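Local coordinates for hypothetical protein (Bacteroides caccae, PDB 4M8R), which is of unknown function but probably pairs an immunoglobulin-like N-terminal domain with a WD40-like beta-propeller domain, at residues G163-A168 with P176-F181; E185-S190 with T233-N238. All coordinates share one frame; numbering follows the deposited sequence.

Contact 1: residues G163-A168 with P176-F181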
loop_
_atom_site.group_PDB
_atom_site.type_symbol
_atom_site.label_atom_id
_atom_site.label_comp_id
_atom_site.label_asym_id
_atom_site.label_seq_id
_atom_site.Cartn_x
_atom_site.Cartn_y
_atom_site.Cartn_z
ATOM N N GLY A 163 -5.941 11.684 21.135
ATOM C CA GLY A 163 -6.211 11.536 22.552
ATOM C C GLY A 163 -5.078 10.774 23.210
ATOM O O GLY A 163 -4.115 10.390 22.539
ATOM N N LEU A 164 -5.195 10.544 24.517
ATOM C CA LEU A 164 -4.119 9.935 25.293
ATOM C C LEU A 164 -4.570 8.682 26.007
ATOM O O LEU A 164 -5.655 8.642 26.582
ATOM C CB LEU A 164 -3.585 10.921 26.326
ATOM C CG LEU A 164 -3.036 12.236 25.780
ATOM C CD1 LEU A 164 -2.723 13.198 26.917
ATOM C CD2 LEU A 164 -1.806 11.999 24.922
ATOM N N CYS A 165 -3.721 7.660 25.965
ATOM C CA CYS A 165 -3.929 6.440 26.724
ATOM C C CYS A 165 -3.043 6.478 27.964
ATOM O O CYS A 165 -1.962 7.056 27.943
ATOM C CB CYS A 165 -3.595 5.215 25.871
ATOM S SG CYS A 165 -4.644 5.029 24.404
ATOM N N GLY A 166 -3.511 5.860 29.041
ATOM C CA GLY A 166 -2.737 5.772 30.278
ATOM C C GLY A 166 -3.444 4.902 31.301
ATOM O O GLY A 166 -4.523 4.377 31.032
ATOM N N LEU A 167 -2.837 4.752 32.473
ATOM C CA LEU A 167 -3.396 3.923 33.535
ATOM C C LEU A 167 -3.991 4.776 34.644
ATOM O O LEU A 167 -3.446 5.827 34.985
ATOM C CB LEU A 167 -2.315 3.024 34.124
ATOM C CG LEU A 167 -1.609 2.098 33.137
ATOM C CD1 LEU A 167 -0.501 1.334 33.843
ATOM C CD2 LEU A 167 -2.600 1.143 32.490
ATOM N N ALA A 168 -5.104 4.309 35.206
ATOM C CA ALA A 168 -5.751 4.969 36.334
ATOM C C ALA A 168 -6.499 3.958 37.195
ATOM O O ALA A 168 -6.878 2.884 36.726
ATOM C CB ALA A 168 -6.702 6.044 35.844
ATOM N N PRO A 176 -6.495 0.545 31.903
ATOM C CA PRO A 176 -6.225 1.483 30.825
ATOM C C PRO A 176 -7.443 2.319 30.436
ATOM O O PRO A 176 -8.554 1.787 30.332
ATOM C CB PRO A 176 -5.810 0.576 29.669
ATOM C CG PRO A 176 -6.516 -0.700 29.932
ATOM C CD PRO A 176 -6.564 -0.844 31.419
ATOM N N PHE A 177 -7.205 3.612 30.215
ATOM C CA PHE A 177 -8.221 4.547 29.738
ATOM C C PHE A 177 -7.714 5.367 28.566
ATOM O O PHE A 177 -6.516 5.596 28.434
ATOM C CB PHE A 177 -8.608 5.504 30.854
ATOM C CG PHE A 177 -9.384 4.856 31.948
ATOM C CD1 PHE A 177 -10.767 4.801 31.887
ATOM C CD2 PHE A 177 -8.734 4.291 33.029
ATOM C CE1 PHE A 177 -11.491 4.199 32.894
ATOM C CE2 PHE A 177 -9.451 3.684 34.035
ATOM C CZ PHE A 177 -10.831 3.640 33.970
ATOM N N PHE A 178 -8.648 5.823 27.736
ATOM C CA PHE A 178 -8.362 6.750 26.653
ATOM C C PHE A 178 -9.075 8.067 26.930
ATOM O O PHE A 178 -10.291 8.087 27.124
ATOM C CB PHE A 178 -8.852 6.167 25.327
ATOM C CG PHE A 178 -8.751 7.117 24.159
ATOM C CD1 PHE A 178 -7.522 7.394 23.576
ATOM C CD2 PHE A 178 -9.885 7.709 23.629
ATOM C CE1 PHE A 178 -7.427 8.258 22.502
ATOM C CE2 PHE A 178 -9.797 8.572 22.550
ATOM C CZ PHE A 178 -8.569 8.850 21.984
ATOM N N LEU A 179 -8.310 9.158 26.985
ATOM C CA LEU A 179 -8.880 10.497 27.075
ATOM C C LEU A 179 -8.999 11.073 25.674
ATOM O O LEU A 179 -7.992 11.272 25.013
ATOM C CB LEU A 179 -7.999 11.413 27.928
ATOM C CG LEU A 179 -8.389 12.894 27.878
ATOM C CD1 LEU A 179 -9.783 13.099 28.456
ATOM C CD2 LEU A 179 -7.364 13.738 28.614
ATOM N N ASP A 180 -10.227 11.347 25.243
ATOM C CA ASP A 180 -10.503 11.842 23.893
ATOM C C ASP A 180 -10.390 13.361 23.872
ATOM O O ASP A 180 -11.131 14.042 24.572
ATOM C CB ASP A 180 -11.914 11.405 23.467
ATOM C CG ASP A 180 -12.249 11.767 22.021
ATOM O OD1 ASP A 180 -11.727 12.775 21.497
ATOM O OD2 ASP A 180 -13.053 11.036 21.401
ATOM N N PHE A 181 -9.464 13.892 23.077
ATOM C CA PHE A 181 -9.270 15.346 23.002
ATOM C C PHE A 181 -10.481 16.097 22.442
ATOM O O PHE A 181 -10.724 17.232 22.832
ATOM C CB PHE A 181 -8.038 15.719 22.157
ATOM C CG PHE A 181 -6.706 15.468 22.832
ATOM C CD1 PHE A 181 -6.538 15.611 24.204
ATOM C CD2 PHE A 181 -5.597 15.144 22.064
ATOM C CE1 PHE A 181 -5.303 15.393 24.791
ATOM C CE2 PHE A 181 -4.360 14.935 22.648
ATOM C CZ PHE A 181 -4.212 15.059 24.013
#
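The Phe181 ring lies over the backbone of Gly163, with Gly163 CA 3.9 Å from the ring centroid and displaced toward the rim, a CH-pi contact on one face of the ring. Farther along the same ring, Phe181 CZ meets Leu164 CG at 3.5 Å, and the leucine branch crosses the ring obliquely. Gly163 is also covered by Phe178, whose CE1 lies 3.5 Å from Gly163 CA; a side chain at this glycine would run into that ring and into Leu179 O. Phe178 CG stands anti to the backbone N (chi1 173°), and the ring it carries leans toward the neighbouring strand, where Cys165 SG sits at its edge, 3.8 Å from Phe178 CD1, in a sulfur-aromatic contact. Leu164 and Leu179 exchange two backbone hydrogen bonds, the shorter being Leu179 N to Leu164 O at 2.7 Å. Gly166 and Phe177 form the next hydrogen-bonded pair, with Phe177 N 2.9 Å from Gly166 O. At the far end Ala168 CB packs against CD2 of Phe177, and Ala168 O lies in the plane of that ring, at its edge. Beyond the pair, Phe181 stacks on Tyr120, while Phe177 and Leu179 touch Trp186 on the following strand. Strands 163-170 and 173-180 thus form an antiparallel beta hairpin at the middle of a four-stranded sheet, consistent with one blade of a WD40-like beta-propeller.

Contact 2: residues E185-S190 with T233-N238. With PO4 (phosphate ion), chain E; PO4 (phosphate ion), chain D.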
loop_
_atom_site.group_PDB
_atom_site.type_symbol
_atom_site.label_atom_id
_atom_site.label_comp_id
_atom_site.label_asym_id
_atom_site.label_seq_id
_atom_site.Cartn_x
_atom_site.Cartn_y
_atom_site.Cartn_z
ATOM N N GLU A 185 -13.794 13.419 27.195
ATOM C CA GLU A 185 -14.389 12.273 27.876
ATOM C C GLU A 185 -13.416 11.101 27.975
ATOM O O GLU A 185 -12.523 10.939 27.137
ATOM C CB GLU A 185 -15.659 11.821 27.156
ATOM C CG GLU A 185 -16.876 12.684 27.451
ATOM C CD GLU A 185 -18.098 12.279 26.645
ATOM O OE1 GLU A 185 -17.967 11.445 25.722
ATOM O OE2 GLU A 185 -19.195 12.806 26.931
ATOM N N TRP A 186 -13.623 10.284 29.003
ATOM C CA TRP A 186 -12.784 9.121 29.279
ATOM C C TRP A 186 -13.467 7.848 28.792
ATOM O O TRP A 186 -14.658 7.665 29.019
ATOM C CB TRP A 186 -12.536 9.012 30.779
ATOM C CG TRP A 186 -11.794 10.168 31.338
ATOM C CD1 TRP A 186 -12.325 11.317 31.851
ATOM C CD2 TRP A 186 -10.372 10.301 31.444
ATOM N NE1 TRP A 186 -11.320 12.155 32.271
ATOM C CE2 TRP A 186 -10.112 11.551 32.034
ATOM C CE3 TRP A 186 -9.293 9.481 31.098
ATOM C CZ2 TRP A 186 -8.819 12.003 32.283
ATOM C CZ3 TRP A 186 -8.010 9.929 31.348
ATOM C CH2 TRP A 186 -7.783 11.179 31.934
ATOM N N LYS A 187 -12.708 6.974 28.134
ATOM C CA LYS A 187 -13.219 5.683 27.673
ATOM C C LYS A 187 -12.384 4.559 28.260
ATOM O O LYS A 187 -11.165 4.566 28.127
ATOM C CB LYS A 187 -13.142 5.591 26.147
ATOM C CG LYS A 187 -13.788 6.739 25.387
ATOM C CD LYS A 187 -15.282 6.822 25.634
ATOM C CE LYS A 187 -15.919 7.860 24.720
ATOM N NZ LYS A 187 -17.262 8.266 25.216
ATOM N N ALA A 188 -13.031 3.593 28.904
ATOM C CA ALA A 188 -12.329 2.403 29.375
ATOM C C ALA A 188 -11.878 1.573 28.182
ATOM O O ALA A 188 -12.611 1.453 27.199
ATOM C CB ALA A 188 -13.222 1.576 30.278
ATOM N N LEU A 189 -10.670 1.017 28.266
ATOM C CA LEU A 189 -10.110 0.223 27.175
ATOM C C LEU A 189 -10.171 -1.284 27.412
ATOM O O LEU A 189 -10.096 -2.056 26.460
ATOM C CB LEU A 189 -8.669 0.655 26.892
ATOM C CG LEU A 189 -8.519 2.069 26.321
ATOM C CD1 LEU A 189 -7.050 2.423 26.153
ATOM C CD2 LEU A 189 -9.250 2.219 24.998
ATOM N N SER A 190 -10.300 -1.706 28.667
ATOM C CA SER A 190 -10.391 -3.130 28.988
ATOM C C SER A 190 -11.820 -3.509 29.342
ATOM O O SER A 190 -12.535 -2.749 29.993
ATOM C CB SER A 190 -9.454 -3.495 30.134
ATOM O OG SER A 190 -8.103 -3.493 29.704
ATOM N N THR A 233 -19.407 3.727 20.197
ATOM C CA THR A 233 -20.295 2.903 21.016
ATOM C C THR A 233 -19.614 1.657 21.614
ATOM O O THR A 233 -20.270 0.885 22.307
ATOM C CB THR A 233 -21.531 2.462 20.192
ATOM O OG1 THR A 233 -21.108 1.803 18.987
ATOM C CG2 THR A 233 -22.396 3.670 19.835
ATOM N N LYS A 234 -18.315 1.468 21.356
ATOM C CA LYS A 234 -17.595 0.257 21.780
ATOM C C LYS A 234 -16.074 0.484 21.796
ATOM O O LYS A 234 -15.445 0.625 20.740
ATOM C CB LYS A 234 -17.987 -0.918 20.866
ATOM C CG LYS A 234 -16.964 -2.048 20.683
ATOM C CD LYS A 234 -16.658 -2.844 21.943
ATOM C CE LYS A 234 -15.513 -3.830 21.723
ATOM N NZ LYS A 234 -15.684 -4.742 20.555
ATOM N N THR A 235 -15.496 0.513 23.000
ATOM C CA THR A 235 -14.060 0.763 23.196
ATOM C C THR A 235 -13.334 -0.289 24.039
ATOM O O THR A 235 -12.128 -0.471 23.887
ATOM C CB THR A 235 -13.815 2.129 23.867
ATOM O OG1 THR A 235 -14.351 2.124 25.198
ATOM C CG2 THR A 235 -14.464 3.233 23.074
ATOM N N ARG A 236 -14.047 -0.961 24.939
ATOM C CA ARG A 236 -13.442 -1.972 25.794
ATOM C C ARG A 236 -13.106 -3.223 24.988
ATOM O O ARG A 236 -13.958 -3.745 24.285
ATOM C CB ARG A 236 -14.388 -2.358 26.924
ATOM C CG ARG A 236 -14.739 -1.235 27.883
ATOM C CD ARG A 236 -15.761 -1.696 28.913
ATOM N NE ARG A 236 -16.431 -0.557 29.546
ATOM C CZ ARG A 236 -16.309 -0.182 30.824
ATOM N NH1 ARG A 236 -15.545 -0.856 31.683
ATOM N NH2 ARG A 236 -16.979 0.886 31.250
ATOM N N SER A 237 -11.867 -3.698 25.104
ATOM C CA SER A 237 -11.409 -4.885 24.394
ATOM C C SER A 237 -11.109 -5.983 25.389
ATOM O O SER A 237 -10.844 -5.714 26.556
ATOM C CB SER A 237 -10.121 -4.594 23.615
ATOM O OG SER A 237 -10.291 -3.555 22.671
ATOM N N ASN A 238 -11.132 -7.219 24.906
ATOM C CA ASN A 238 -10.639 -8.355 25.659
ATOM C C ASN A 238 -9.843 -9.286 24.750
ATOM O O ASN A 238 -10.324 -10.358 24.358
ATOM C CB ASN A 238 -11.789 -9.110 26.321
ATOM C CG ASN A 238 -11.297 -10.212 27.234
ATOM O OD1 ASN A 238 -10.349 -10.012 27.996
ATOM N ND2 ASN A 238 -11.912 -11.386 27.151
HETATM P P PO4 E . -18.137 -0.754 25.769
HETATM O O1 PO4 E . -19.089 0.132 25.000
HETATM O O2 PO4 E . -16.804 -0.789 25.057
HETATM O O3 PO4 E . -17.949 -0.177 27.154
HETATM O O4 PO4 E . -18.696 -2.162 25.861
HETATM P P PO4 D . -10.758 -14.964 28.875
HETATM O O1 PO4 D . -11.726 -13.812 28.754
HETATM O O2 PO4 D . -10.366 -15.490 27.513
HETATM O O3 PO4 D . -9.503 -14.532 29.596
HETATM O O4 PO4 D . -11.456 -16.056 29.642
HETATM O O HOH W 1 -8.031 -5.939 28.256
#
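The end of the short blade strand 186-188 and the residues just after it receive the loop that precedes strand 239-240. Thr235 begins the join: its OG1 donates a 2.7 Å hydrogen bond to Ala188 O, arriving in the carbonyl plane. With chi1 at 65°, OG1 stands between the backbone N and the carbonyl carbon, the crowded position, and CG2 is left beside Lys187 CB. An alanine here would probably leave Ala188 O without this hydroxyl donor and open a small gap beside Lys187 CB. One residue on, the guanidinium of Arg236 is laid across Ala188, whose CB sits 3.6 Å above the plane over its centre. At the guanidinium edge, Arg236 NE donates to O3 of a phosphate ion, 2.9 Å away. The same ion is gripped through O2 by two backbone donors, Thr235 N and Arg236 N, each 2.8 Å from that oxygen. The backbones then meet directly, Ser237 N lying 2.8 Å from Leu189 O and well above the carbonyl plane. A water next to them is 2.8 Å from Ser190 OG, which also bonds Gln211. Lys234 pairs with Asp47 of the second subunit, so the loop faces that subunit too. The phosphate probably came from the crystallisation liquor, but two backbone N-H groups and an arginine turned to one ion would favour an anion at this place.

Along the chain the two contacts stand in series. Contact 1 closes first, across the tight turn between strands 163-170 and 173-180, making a hairpin of the middle of one sheet. A few residues later strand 186-188 adds itself to the outer side of that hairpin, its Lys187 O about 2.8 Å from Phe178 N. Contact 2 then closes a loop of 42 residues that includes strands 196-201, 208-212 and 217-221 of the next sheet, returning at 233-238 to edge strand 186-188 of the four-stranded sheet and the residues just after it. Neither loop encloses or crosses the other. Together they run from the buried middle of this sheet to its edge and on to the loop that leads into strand 239-240 of the adjoining sheet.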